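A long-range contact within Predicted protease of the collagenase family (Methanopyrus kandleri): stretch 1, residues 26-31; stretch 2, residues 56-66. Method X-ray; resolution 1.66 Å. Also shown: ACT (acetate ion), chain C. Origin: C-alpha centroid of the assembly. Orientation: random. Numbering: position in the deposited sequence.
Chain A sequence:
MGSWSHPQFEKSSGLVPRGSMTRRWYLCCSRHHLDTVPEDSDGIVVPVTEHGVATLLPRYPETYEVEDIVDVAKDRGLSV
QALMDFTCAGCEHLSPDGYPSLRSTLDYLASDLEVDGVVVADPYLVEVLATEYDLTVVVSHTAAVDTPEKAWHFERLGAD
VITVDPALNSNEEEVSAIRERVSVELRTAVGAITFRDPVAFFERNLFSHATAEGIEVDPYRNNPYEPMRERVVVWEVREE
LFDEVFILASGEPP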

# COMPACT_ATOMS: atom_id res chain seq x y z
N TYR A 26 15.27 -17.16 -10.47
CA TYR A 26 16.24 -16.10 -10.26
C TYR A 26 15.81 -14.82 -10.96
O TYR A 26 15.40 -14.84 -12.12
N LEU A 27 15.90 -13.71 -10.24
CA LEU A 27 15.72 -12.40 -10.83
C LEU A 27 16.80 -12.15 -11.88
O LEU A 27 17.97 -12.49 -11.68
N CYS A 28 16.41 -11.56 -13.00
CA CYS A 28 17.37 -11.19 -14.03
C CYS A 28 17.02 -9.80 -14.53
O CYS A 28 15.96 -9.61 -15.14
N CYS A 29 17.93 -8.84 -14.30
CA CYS A 29 17.70 -7.44 -14.61
C CYS A 29 18.46 -6.95 -15.81
O CYS A 29 18.29 -5.78 -16.21
N SER A 30 19.30 -7.79 -16.41
CA SER A 30 20.10 -7.37 -17.55
C SER A 30 20.55 -8.62 -18.29
O SER A 30 20.58 -9.72 -17.74
N ARG A 31 20.89 -8.42 -19.56
CA ARG A 31 21.47 -9.51 -20.34
C ARG A 31 22.71 -10.08 -19.65
O ARG A 31 22.93 -11.29 -19.67
N LEU A 56 11.85 -3.30 -5.45
CA LEU A 56 12.88 -2.27 -5.39
C LEU A 56 14.22 -2.86 -5.83
O LEU A 56 14.82 -3.66 -5.10
N LEU A 57 14.70 -2.42 -6.98
CA LEU A 57 15.87 -3.00 -7.62
C LEU A 57 16.97 -1.98 -7.86
O LEU A 57 16.71 -0.78 -7.91
N PRO A 58 18.21 -2.45 -8.05
CA PRO A 58 19.32 -1.55 -8.42
C PRO A 58 19.23 -0.99 -9.82
O PRO A 58 19.82 0.05 -10.11
N ARG A 59 18.57 -1.71 -10.72
CA ARG A 59 18.43 -1.27 -12.10
C ARG A 59 17.25 -2.01 -12.69
O ARG A 59 16.90 -3.11 -12.24
N TYR A 60 16.63 -1.39 -13.68
CA TYR A 60 15.44 -1.93 -14.33
C TYR A 60 15.71 -1.95 -15.83
O TYR A 60 16.16 -0.94 -16.39
N PRO A 61 15.48 -3.07 -16.51
CA PRO A 61 15.85 -3.15 -17.93
C PRO A 61 14.87 -2.41 -18.81
O PRO A 61 13.67 -2.39 -18.54
N GLU A 62 15.40 -1.78 -19.86
CA GLU A 62 14.58 -1.19 -20.90
C GLU A 62 13.94 -2.28 -21.74
O GLU A 62 14.35 -3.44 -21.72
N THR A 63 12.92 -1.89 -22.51
CA THR A 63 12.16 -2.90 -23.23
C THR A 63 13.04 -3.70 -24.19
O THR A 63 12.88 -4.92 -24.29
N TYR A 64 13.99 -3.06 -24.87
CA TYR A 64 14.81 -3.84 -25.81
C TYR A 64 15.67 -4.85 -25.06
O TYR A 64 15.96 -5.92 -25.59
N GLU A 65 16.05 -4.54 -23.82
CA GLU A 65 16.82 -5.48 -23.02
C GLU A 65 15.97 -6.66 -22.58
O GLU A 65 16.45 -7.81 -22.58
N VAL A 66 14.74 -6.40 -22.15
CA VAL A 66 13.83 -7.46 -21.77
C VAL A 66 13.72 -8.49 -22.88
O VAL A 66 13.78 -9.71 -22.64

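The two stretches meet over a modest 312 Å² of buried surface, summed over both sides, and their backbones come nearest at Cys29 and Pro61, whose CA atoms lie 5.7 Å apart. Stretch 1 leaves a strand after Leu27 and continues as a loop; stretch 2 is a loop that enters a helix at Thr63.

Tyr26 (chi1 m) takes no part, as its side chain is out of reach of stretch 2. Contact begins at Leu27, whose CA-to-CB bond points toward the other stretch. With chi1 t and chi2 p, it brings CD2 to 3.5 Å from CD2 of Leu57, a close apolar contact. Leu57 also points toward its partner, in the m, t rotamer, so the two leucines meet tip to tip. The loop carrying Leu57 is tied to its own stretch by a hydrogen bond from Leu57 N to Tyr60 OH at 2.9 Å, although the CA-to-CB bond of Tyr60 points away from stretch 1. One residue earlier, Leu56 N donates to OXT of the acetate ion, also at 2.9 Å; this ion probably came from the crystallisation liquor, and Leu56 itself does not touch stretch 1.

At Cys28 (chi1 t) the CA-to-CB bond points away and the side chain makes no contact. Cys29 follows with the largest covered area of any residue here, 91 Å². Its CA-to-CB bond runs sideways, and chi1 m places SG 3.8 Å from Leu57 CD1, extending the apolar patch begun by Leu27. Its CB also lies 4.0 Å from CG of Arg59, so the aliphatic part of the arginine packs here as well. The carbonyl oxygen of Cys29 supplies the polar part of the contact: Arg59 NH1 donates to Cys29 O over 2.7 Å. The N-H...O angle of 124° makes this bond weak despite its short length, even though the oxygen sits at the guanidinium edge, near its plane. Pro61, pointing toward stretch 1, sets its CB 3.4 Å from the same Cys29 O.

Arg59 points toward stretch 1 with chi1 p, chi2 t and chi3 m, and Glu65 (chi1 m, chi2 t) holds its guanidinium within stretch 2. The salt bridge joins Arg59 NH1 to Glu65 OE1 at 2.9 Å, and Arg59 NH2 also donates to Glu65 OE2 at 3.1 Å. NH1 therefore serves both the carboxylate and the carbonyl across the contact. Glu65 OE2 additionally accepts from Glu62 N at 2.9 Å, linking the glutamate to the start of its helix.

The CA-to-CB bond of Ser30 (chi1 p) runs sideways, with CB 3.4 Å from Arg59 NH1 and 4.3 Å from Glu65 OE1. Its side chain caps a backbone nitrogen just past the stretch. At Arg31 the CA-to-CB bond runs sideways and the end of the side chain leads away, but the backbone joins through water 1, which accepts from Arg31 N at 2.9 Å and donates to Glu65 OE1 at a short 2.4 Å.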

# COMPACT_ATOMS: atom_id res chain seq x y z
CB TYR A 26 17.63 -16.52 -10.75
CG TYR A 26 18.24 -17.55 -9.86
CD1 TYR A 26 17.91 -18.89 -9.99
CD2 TYR A 26 19.12 -17.18 -8.86
CE1 TYR A 26 18.47 -19.84 -9.14
CE2 TYR A 26 19.65 -18.10 -8.01
CZ TYR A 26 19.34 -19.43 -8.16
OH TYR A 26 19.90 -20.33 -7.30
CB LEU A 27 15.79 -11.33 -9.73
CG LEU A 27 15.64 -9.89 -10.21
CD1 LEU A 27 14.20 -9.57 -10.60
CD2 LEU A 27 16.14 -8.91 -9.17
CB CYS A 28 17.36 -12.21 -15.17
SG CYS A 28 18.50 -11.80 -16.46
CB CYS A 29 18.07 -6.55 -13.42
SG CYS A 29 17.04 -6.82 -12.02
CB SER A 30 21.33 -6.55 -17.13
OG SER A 30 22.30 -7.37 -16.51
CB ARG A 31 21.81 -9.00 -21.74
CG ARG A 31 22.59 -10.00 -22.58
CD ARG A 31 21.72 -11.20 -22.93
NE ARG A 31 22.46 -12.16 -23.74
CZ ARG A 31 23.29 -13.07 -23.24
NH1 ARG A 31 23.51 -13.14 -21.93
NH2 ARG A 31 23.91 -13.91 -24.06
CB LEU A 56 12.98 -1.68 -3.98
CG LEU A 56 11.70 -1.08 -3.39
CD1 LEU A 56 11.91 -0.56 -1.98
CD2 LEU A 56 11.14 0.03 -4.29
CB LEU A 57 15.49 -3.63 -8.96
CG LEU A 57 14.44 -4.71 -8.83
CD1 LEU A 57 14.07 -5.22 -10.21
CD2 LEU A 57 14.93 -5.85 -7.92
CB PRO A 58 20.56 -2.45 -8.30
CG PRO A 58 20.14 -3.72 -7.76
CD PRO A 58 18.65 -3.84 -7.85
CB ARG A 59 19.69 -1.52 -12.94
CG ARG A 59 19.86 -2.96 -13.46
CD ARG A 59 20.91 -3.06 -14.59
NE ARG A 59 20.66 -2.10 -15.67
CZ ARG A 59 20.06 -2.36 -16.84
NH1 ARG A 59 19.59 -3.58 -17.14
NH2 ARG A 59 19.90 -1.37 -17.71
CB TYR A 60 14.20 -1.09 -14.03
CG TYR A 60 13.81 -1.07 -12.59
CD1 TYR A 60 14.47 -0.24 -11.68
CD2 TYR A 60 12.77 -1.87 -12.13
CE1 TYR A 60 14.11 -0.21 -10.34
CE2 TYR A 60 12.41 -1.86 -10.77
CZ TYR A 60 13.09 -1.02 -9.89
OH TYR A 60 12.74 -0.98 -8.56
CB PRO A 61 15.80 -4.65 -18.22
CG PRO A 61 14.85 -5.20 -17.22
CD PRO A 61 15.01 -4.35 -15.99
CB GLU A 62 15.41 -0.28 -21.81
CG GLU A 62 16.29 0.69 -21.05
CD GLU A 62 16.01 2.13 -21.37
OE1 GLU A 62 15.65 2.43 -22.53
OE2 GLU A 62 16.15 2.96 -20.45
CB THR A 63 11.00 -2.23 -23.95
OG1 THR A 63 10.17 -1.62 -22.96
CG2 THR A 63 10.18 -3.25 -24.73
CB TYR A 64 15.67 -2.93 -26.69
CG TYR A 64 16.92 -2.44 -26.01
CD1 TYR A 64 18.10 -3.18 -26.05
CD2 TYR A 64 16.92 -1.23 -25.31
CE1 TYR A 64 19.25 -2.74 -25.42
CE2 TYR A 64 18.07 -0.78 -24.67
CZ TYR A 64 19.23 -1.54 -24.73
OH TYR A 64 20.38 -1.10 -24.10
CB GLU A 65 17.37 -4.82 -21.77
CG GLU A 65 18.33 -3.71 -21.99
CD GLU A 65 18.79 -3.16 -20.65
OE1 GLU A 65 19.64 -3.83 -20.01
OE2 GLU A 65 18.25 -2.12 -20.21
CB VAL A 66 12.46 -6.87 -21.40
CG1 VAL A 66 11.42 -7.97 -21.19
CG2 VAL A 66 12.60 -6.02 -20.16
C ACT C . 11.78 -5.56 -2.53
O ACT C . 11.26 -6.38 -1.73
OXT ACT C . 11.02 -4.69 -3.00
CH3 ACT C . 13.25 -5.61 -2.87
O HOH W 1 20.78 -5.82 -20.85